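Long-range contacts in ethylbenzene dehydrogenase alpha-subunit (Aromatoleum aromaticum, PDB 2IVF), which binds a molybdenum atom, two pterin dinucleotides and an iron/sulfur cluster as the alpha subunit of an enzyme of the molybdopterin oxidoreductase family: residues I217-G222 with S960-T965; I187-H192 with R612-G617. One frame throughout, in Å; residues are numbered along the deposited sequence.

Contact 1: I217-G222 with S960-T965; sequences INVDIG and SPAPVT. With MD1 (phosphoric acid 4-(2-amino-4-oxo-3,4,5,6,-tetrahydro-pteridin-6-yl)-2-hydroxy-3,4-dimercapto-but-3-en-yl ester guanylate ester), chain N.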
# COMPACT_ATOMS: atom_id res chain seq x y z
N ILE A 217 12.46 -11.83 -15.64
CA ILE A 217 11.87 -11.12 -14.53
C ILE A 217 10.49 -11.68 -14.19
O ILE A 217 10.20 -12.00 -13.06
CB ILE A 217 11.81 -9.59 -14.80
CG1 ILE A 217 10.92 -8.86 -13.77
CG2 ILE A 217 11.29 -9.28 -16.20
CD1 ILE A 217 11.47 -8.88 -12.35
N ASN A 218 9.62 -11.82 -15.19
CA ASN A 218 8.23 -12.19 -14.90
C ASN A 218 8.04 -13.60 -14.40
O ASN A 218 7.21 -13.84 -13.53
CB ASN A 218 7.36 -11.94 -16.11
CG ASN A 218 6.78 -10.61 -16.06
OD1 ASN A 218 7.44 -9.61 -16.36
ND2 ASN A 218 5.55 -10.54 -15.55
N VAL A 219 8.80 -14.51 -14.96
CA VAL A 219 8.77 -15.90 -14.53
C VAL A 219 9.37 -15.97 -13.09
O VAL A 219 8.93 -16.78 -12.25
CB VAL A 219 9.51 -16.74 -15.53
CG1 VAL A 219 9.49 -18.25 -15.15
CG2 VAL A 219 8.88 -16.51 -16.95
N ASP A 220 10.35 -15.10 -12.82
CA ASP A 220 11.06 -15.13 -11.55
C ASP A 220 10.17 -14.61 -10.41
O ASP A 220 10.15 -15.18 -9.31
CB ASP A 220 12.37 -14.34 -11.66
CG ASP A 220 13.26 -14.52 -10.43
OD1 ASP A 220 13.72 -15.68 -10.17
OD2 ASP A 220 13.48 -13.51 -9.74
N ILE A 221 9.40 -13.57 -10.69
CA ILE A 221 8.50 -13.00 -9.67
C ILE A 221 7.25 -13.84 -9.51
O ILE A 221 6.78 -14.03 -8.39
CB ILE A 221 8.18 -11.55 -9.94
CG1 ILE A 221 7.52 -11.33 -11.32
CG2 ILE A 221 9.45 -10.70 -9.81
CD1 ILE A 221 7.44 -9.87 -11.79
N GLY A 222 6.76 -14.40 -10.60
CA GLY A 222 5.53 -15.17 -10.58
C GLY A 222 4.30 -14.41 -11.00
O GLY A 222 3.24 -14.60 -10.39
N SER A 960 7.68 -21.37 -19.60
CA SER A 960 8.68 -22.00 -18.73
C SER A 960 8.13 -22.07 -17.28
O SER A 960 7.19 -21.35 -16.92
CB SER A 960 10.05 -21.30 -18.81
OG SER A 960 10.17 -20.26 -17.88
N PRO A 961 8.65 -23.01 -16.48
CA PRO A 961 8.11 -23.31 -15.16
C PRO A 961 8.53 -22.28 -14.16
O PRO A 961 9.71 -22.14 -13.91
CB PRO A 961 8.70 -24.70 -14.84
CG PRO A 961 9.86 -24.85 -15.72
CD PRO A 961 9.77 -23.91 -16.85
N ALA A 962 7.57 -21.57 -13.61
CA ALA A 962 7.85 -20.50 -12.64
C ALA A 962 8.06 -21.06 -11.22
O ALA A 962 7.23 -21.78 -10.69
CB ALA A 962 6.72 -19.46 -12.66
N PRO A 963 9.20 -20.72 -10.60
CA PRO A 963 9.54 -21.21 -9.25
C PRO A 963 8.91 -20.38 -8.15
O PRO A 963 9.60 -19.89 -7.25
CB PRO A 963 11.05 -21.08 -9.24
CG PRO A 963 11.25 -19.80 -10.03
CD PRO A 963 10.26 -19.86 -11.15
N VAL A 964 7.58 -20.27 -8.19
CA VAL A 964 6.86 -19.15 -7.57
C VAL A 964 5.62 -19.60 -6.81
O VAL A 964 4.86 -18.78 -6.36
CB VAL A 964 6.42 -18.12 -8.62
CG1 VAL A 964 7.64 -17.54 -9.41
CG2 VAL A 964 5.32 -18.69 -9.57
N THR A 965 5.46 -20.91 -6.69
CA THR A 965 4.23 -21.56 -6.26
C THR A 965 4.09 -21.59 -4.74
O THR A 965 3.87 -22.63 -4.14
CB THR A 965 4.20 -22.98 -6.78
OG1 THR A 965 5.35 -23.69 -6.30
CG2 THR A 965 4.22 -22.95 -8.36
PB MD1 N . 11.60 -7.21 -5.98
O3B MD1 N . 11.18 -6.12 -4.91
O1B MD1 N . 11.57 -6.54 -7.31
O2B MD1 N . 12.73 -8.05 -5.53
O3A MD1 N . 10.35 -8.18 -5.93
C10 MD1 N . 9.19 -8.00 -6.77
C11 MD1 N . 8.20 -9.03 -6.25
O11 MD1 N . 7.66 -8.41 -5.03
C12 MD1 N . 7.07 -9.22 -7.23
S12 MD1 N . 6.76 -8.09 -8.48
C13 MD1 N . 6.19 -10.26 -7.12
S13 MD1 N . 4.88 -10.47 -8.16
C14 MD1 N . 6.33 -11.32 -6.08
N15 MD1 N . 5.28 -11.50 -5.14
C16 MD1 N . 5.41 -12.36 -4.09
C15 MD1 N . 4.30 -12.57 -3.29
O14 MD1 N . 3.20 -11.99 -3.53
N17 MD1 N . 4.50 -13.37 -2.22
C17 MD1 N . 5.73 -14.00 -1.99
N16 MD1 N . 5.80 -14.78 -0.92
N18 MD1 N . 6.77 -13.81 -2.81
C20 MD1 N . 6.62 -13.02 -3.85
N8 MD1 N . 7.66 -12.87 -4.71
C7 MD1 N . 7.67 -11.97 -5.84
PA MD1 N . 11.98 -5.38 -3.72
O1A MD1 N . 11.23 -4.11 -3.49
O2A MD1 N . 12.08 -6.33 -2.58
O5' MD1 N . 13.43 -5.09 -4.27
C5' MD1 N . 13.54 -4.07 -5.26
C4' MD1 N . 14.59 -3.11 -4.88
O4' MD1 N . 14.47 -2.08 -5.85
C1' MD1 N . 14.92 -0.90 -5.17
N9 MD1 N . 14.51 0.36 -5.81
C4 MD1 N . 15.35 1.12 -6.50
N3 MD1 N . 16.66 0.92 -6.78
C2 MD1 N . 17.32 1.82 -7.52
N2 MD1 N . 18.63 1.62 -7.82
N1 MD1 N . 16.66 2.97 -7.90
C6 MD1 N . 15.34 3.23 -7.64
O6 MD1 N . 14.83 4.26 -8.08
C5 MD1 N . 14.64 2.26 -6.91
N7 MD1 N . 13.40 2.14 -6.45
C8 MD1 N . 13.33 0.98 -5.79
C2' MD1 N . 14.29 -1.00 -3.78
O2' MD1 N . 14.99 -0.24 -2.77
C3' MD1 N . 14.25 -2.51 -3.51
O3' MD1 N . 15.24 -2.91 -2.53
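Val219 sets CG1 anti to its backbone N (chi1 -179°), and Val964 sets CG1 anti to its carbonyl carbon, beside the backbone N (chi1 -59°); the two methyls reach different parts of the opposing segment. Val219 CG1 lies 3.5 Å from Ser960 OG and 3.9 Å from Ala962 CB, bridging the first residues of segment 960-965. Val964 CG1 tucks against the helix end instead, 3.2 Å from Val219 O and 3.4 Å from Gly222 CA, the latter closer than usual for two carbons. Here the short helix 217-221 of the molybdopterin oxidoreductase region meets the loop that leads into strand 969-975, which belongs to a six-stranded mixed sheet shared with strands of the dinucleotide-binding domain, a family of the double-psi beta-barrel clan. Gly222 leaves the helix with positive phi (98°), and its missing side chain leaves room for Val964 CB. Pro963 is the centre of an inverse gamma turn, closed by a weak bond from Val964 N to Ala962 O. Pro963 CD, Ala962 CB (both 3.5 Å) and Val964 CG1 surround Val219 O, which is buried without a hydrogen-bonding partner in the model. Across the helix, Ile221 CB packs 3.7 Å from MD1 C13.

Contact 2: I187-H192 with R612-G617; sequences ILDAPH and RRKRSG. With MD1 (phosphoric acid 4-(2-amino-4-oxo-3,4,5,6,-tetrahydro-pteridin-6-yl)-2-hydroxy-3,4-dimercapto-but-3-en-yl ester guanylate ester), chain N; ACT (acetate ion), chain E.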
# COMPACT_ATOMS: atom_id res chain seq x y z
N ILE A 187 25.55 -12.48 -14.07
CA ILE A 187 24.12 -12.65 -13.96
C ILE A 187 23.54 -11.38 -13.47
O ILE A 187 23.88 -10.91 -12.40
CB ILE A 187 23.74 -13.81 -12.97
CG1 ILE A 187 24.48 -15.07 -13.39
CG2 ILE A 187 22.20 -14.10 -12.95
CD1 ILE A 187 24.19 -16.18 -12.49
N LEU A 188 22.68 -10.77 -14.29
CA LEU A 188 21.83 -9.71 -13.83
C LEU A 188 20.51 -10.41 -13.55
O LEU A 188 19.75 -10.73 -14.46
CB LEU A 188 21.66 -8.64 -14.90
CG LEU A 188 20.66 -7.53 -14.62
CD1 LEU A 188 20.82 -6.93 -13.21
CD2 LEU A 188 20.80 -6.44 -15.72
N ASP A 189 20.26 -10.66 -12.29
CA ASP A 189 19.19 -11.58 -11.92
C ASP A 189 17.87 -10.84 -11.93
O ASP A 189 17.58 -10.12 -11.00
CB ASP A 189 19.49 -12.10 -10.54
CG ASP A 189 18.51 -13.18 -10.09
OD1 ASP A 189 17.56 -13.49 -10.85
OD2 ASP A 189 18.72 -13.71 -8.97
N ALA A 190 17.08 -11.05 -12.97
CA ALA A 190 15.65 -10.73 -12.94
C ALA A 190 15.40 -9.30 -12.42
O ALA A 190 14.58 -9.10 -11.51
CB ALA A 190 14.84 -11.83 -12.08
N PRO A 191 16.05 -8.28 -13.02
CA PRO A 191 15.77 -6.93 -12.50
C PRO A 191 14.35 -6.53 -12.82
O PRO A 191 13.87 -6.80 -13.95
CB PRO A 191 16.75 -6.03 -13.29
CG PRO A 191 16.98 -6.77 -14.52
CD PRO A 191 16.96 -8.22 -14.16
N HIS A 192 13.68 -5.87 -11.86
CA HIS A 192 12.38 -5.29 -12.11
C HIS A 192 12.55 -3.86 -12.60
O HIS A 192 13.66 -3.46 -12.94
CB HIS A 192 11.49 -5.40 -10.86
CG HIS A 192 10.06 -5.69 -11.18
ND1 HIS A 192 9.38 -5.04 -12.20
CD2 HIS A 192 9.16 -6.53 -10.60
CE1 HIS A 192 8.15 -5.52 -12.27
NE2 HIS A 192 7.98 -6.40 -11.30
N ARG A 612 14.14 -11.85 -0.12
CA ARG A 612 12.68 -12.09 0.06
C ARG A 612 11.94 -12.58 -1.21
O ARG A 612 10.90 -13.25 -1.13
CB ARG A 612 11.96 -10.87 0.63
CG ARG A 612 12.14 -9.59 -0.15
CD ARG A 612 10.90 -8.80 -0.18
NE ARG A 612 9.84 -9.50 -0.90
CZ ARG A 612 9.44 -9.25 -2.15
NH1 ARG A 612 10.02 -8.30 -2.90
NH2 ARG A 612 8.47 -9.97 -2.68
N ARG A 613 12.44 -12.20 -2.38
CA ARG A 613 11.75 -12.50 -3.62
C ARG A 613 11.85 -13.98 -3.98
O ARG A 613 10.82 -14.60 -4.29
CB ARG A 613 12.30 -11.70 -4.80
CG ARG A 613 11.52 -12.01 -6.08
CD ARG A 613 12.29 -11.79 -7.34
NE ARG A 613 12.39 -10.35 -7.62
CZ ARG A 613 12.75 -9.87 -8.81
NH1 ARG A 613 13.02 -10.70 -9.80
NH2 ARG A 613 12.83 -8.56 -9.02
N LYS A 614 13.05 -14.55 -3.95
CA LYS A 614 13.18 -15.98 -4.21
C LYS A 614 12.55 -16.79 -3.11
O LYS A 614 12.79 -16.57 -1.92
CB LYS A 614 14.61 -16.48 -4.39
CG LYS A 614 15.12 -16.44 -5.83
CD LYS A 614 15.06 -15.06 -6.42
CE LYS A 614 15.91 -15.00 -7.69
NZ LYS A 614 15.68 -13.75 -8.50
N ARG A 615 11.76 -17.76 -3.53
CA ARG A 615 11.14 -18.69 -2.60
C ARG A 615 12.24 -19.54 -2.02
O ARG A 615 13.03 -20.14 -2.76
CB ARG A 615 10.09 -19.58 -3.27
CG ARG A 615 8.76 -18.88 -3.52
CD ARG A 615 8.87 -17.63 -4.38
NE ARG A 615 7.54 -17.11 -4.71
CZ ARG A 615 7.36 -16.15 -5.60
NH1 ARG A 615 8.41 -15.62 -6.21
NH2 ARG A 615 6.12 -15.74 -5.89
N SER A 616 12.31 -19.57 -0.69
CA SER A 616 13.45 -20.17 0.01
C SER A 616 14.85 -19.58 -0.34
O SER A 616 15.87 -20.10 0.08
CB SER A 616 13.41 -21.69 -0.15
OG SER A 616 12.30 -22.26 0.49
N GLY A 617 14.89 -18.47 -1.05
CA GLY A 617 16.13 -17.82 -1.41
C GLY A 617 16.94 -17.41 -0.18
O GLY A 617 18.16 -17.48 -0.21
PB MD1 N . 11.60 -7.21 -5.98
O3B MD1 N . 11.18 -6.12 -4.91
O1B MD1 N . 11.57 -6.54 -7.31
O2B MD1 N . 12.73 -8.05 -5.53
O3A MD1 N . 10.35 -8.18 -5.93
C10 MD1 N . 9.19 -8.00 -6.77
C11 MD1 N . 8.20 -9.03 -6.25
O11 MD1 N . 7.66 -8.41 -5.03
C12 MD1 N . 7.07 -9.22 -7.23
S12 MD1 N . 6.76 -8.09 -8.48
C13 MD1 N . 6.19 -10.26 -7.12
S13 MD1 N . 4.88 -10.47 -8.16
C14 MD1 N . 6.33 -11.32 -6.08
N15 MD1 N . 5.28 -11.50 -5.14
C16 MD1 N . 5.41 -12.36 -4.09
C15 MD1 N . 4.30 -12.57 -3.29
O14 MD1 N . 3.20 -11.99 -3.53
N17 MD1 N . 4.50 -13.37 -2.22
C17 MD1 N . 5.73 -14.00 -1.99
N16 MD1 N . 5.80 -14.78 -0.92
N18 MD1 N . 6.77 -13.81 -2.81
C20 MD1 N . 6.62 -13.02 -3.85
N8 MD1 N . 7.66 -12.87 -4.71
C7 MD1 N . 7.67 -11.97 -5.84
PA MD1 N . 11.98 -5.38 -3.72
O1A MD1 N . 11.23 -4.11 -3.49
O2A MD1 N . 12.08 -6.33 -2.58
O5' MD1 N . 13.43 -5.09 -4.27
C5' MD1 N . 13.54 -4.07 -5.26
C4' MD1 N . 14.59 -3.11 -4.88
O4' MD1 N . 14.47 -2.08 -5.85
C1' MD1 N . 14.92 -0.90 -5.17
N9 MD1 N . 14.51 0.36 -5.81
C4 MD1 N . 15.35 1.12 -6.50
N3 MD1 N . 16.66 0.92 -6.78
C2 MD1 N . 17.32 1.82 -7.52
N2 MD1 N . 18.63 1.62 -7.82
N1 MD1 N . 16.66 2.97 -7.90
C6 MD1 N . 15.34 3.23 -7.64
O6 MD1 N . 14.83 4.26 -8.08
C5 MD1 N . 14.64 2.26 -6.91
N7 MD1 N . 13.40 2.14 -6.45
C8 MD1 N . 13.33 0.98 -5.79
C2' MD1 N . 14.29 -1.00 -3.78
O2' MD1 N . 14.99 -0.24 -2.77
C3' MD1 N . 14.25 -2.51 -3.51
O3' MD1 N . 15.24 -2.91 -2.53
C ACT E . 4.82 -7.10 -12.07
O ACT E . 5.52 -7.43 -11.13
OXT ACT E . 3.59 -7.09 -11.78
CH3 ACT E . 5.40 -6.80 -13.41
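Arg613 grips the carbonyl oxygen of Ala190 with both terminal nitrogens: NH1 lies 2.8 Å from Ala190 O, in the carbonyl plane and on a lone pair (C=O...N 136°), while NH2 makes a weak second bond. This joins the loop after edge strand 186-188 to helix 610-613, which follows the neighbouring parallel strand 602-606, placing MD1 beyond the C-terminal ends of these two strands, consistent with the way alpha/beta folds commonly bind nucleotides. A bend at chi3 (-76°) places Arg613 NE 3.1 Å from O2B of MD1, and NH2 lies 2.9 Å from O1B. Arg612 adds NH1 bonds to O2A, O3A and O11, its NH2 also reaching O11, 2.9 Å away. Arg615 lays one face of its guanidinium against N8 of the pterin, off-centre toward the rim. Arg612 and Arg613 would thus probably offset the pyrophosphate charge. On the molybdenum side, His192 NE2 gives a nearly straight bond of 2.7 Å (163°) to atom O of an acetate ion, probably from the crystallisation liquor, while lying 3.5 Å from S12 of MD1. Further out, Arg615 is steadied by Asp966 and Ile221 O, Asp189 by Tyr603, and Lys614 chiefly by Asp220. Lys614 and Asp189 meet tip to tip in a salt bridge of two weak bonds, NZ lying 3.0 Å from OD1.

How the contacts relate
From the N terminus the segments come in the order 187-192, 217-222, 612-617 and 960-965, so the two contacts cross. Contact 2 closes a loop of 419 residues when 612-617 returns to 187-192; contact 1 opens within that loop and closes after 737 intervening residues, near the C terminus. Contact 2 lies within the molybdopterin oxidoreductase region, whereas contact 1 ties that region to the approach to the final strand, 969-975. Asp220 joins them directly: its OD2 makes salt bridges to Lys614 NZ and, at 2.9 Å, to Arg613 NH1. Helix 217-221, itself half of contact 1, also packs on both segments of contact 2, Ile217 CD1 resting on Ala190 O, and both contacts border MD1.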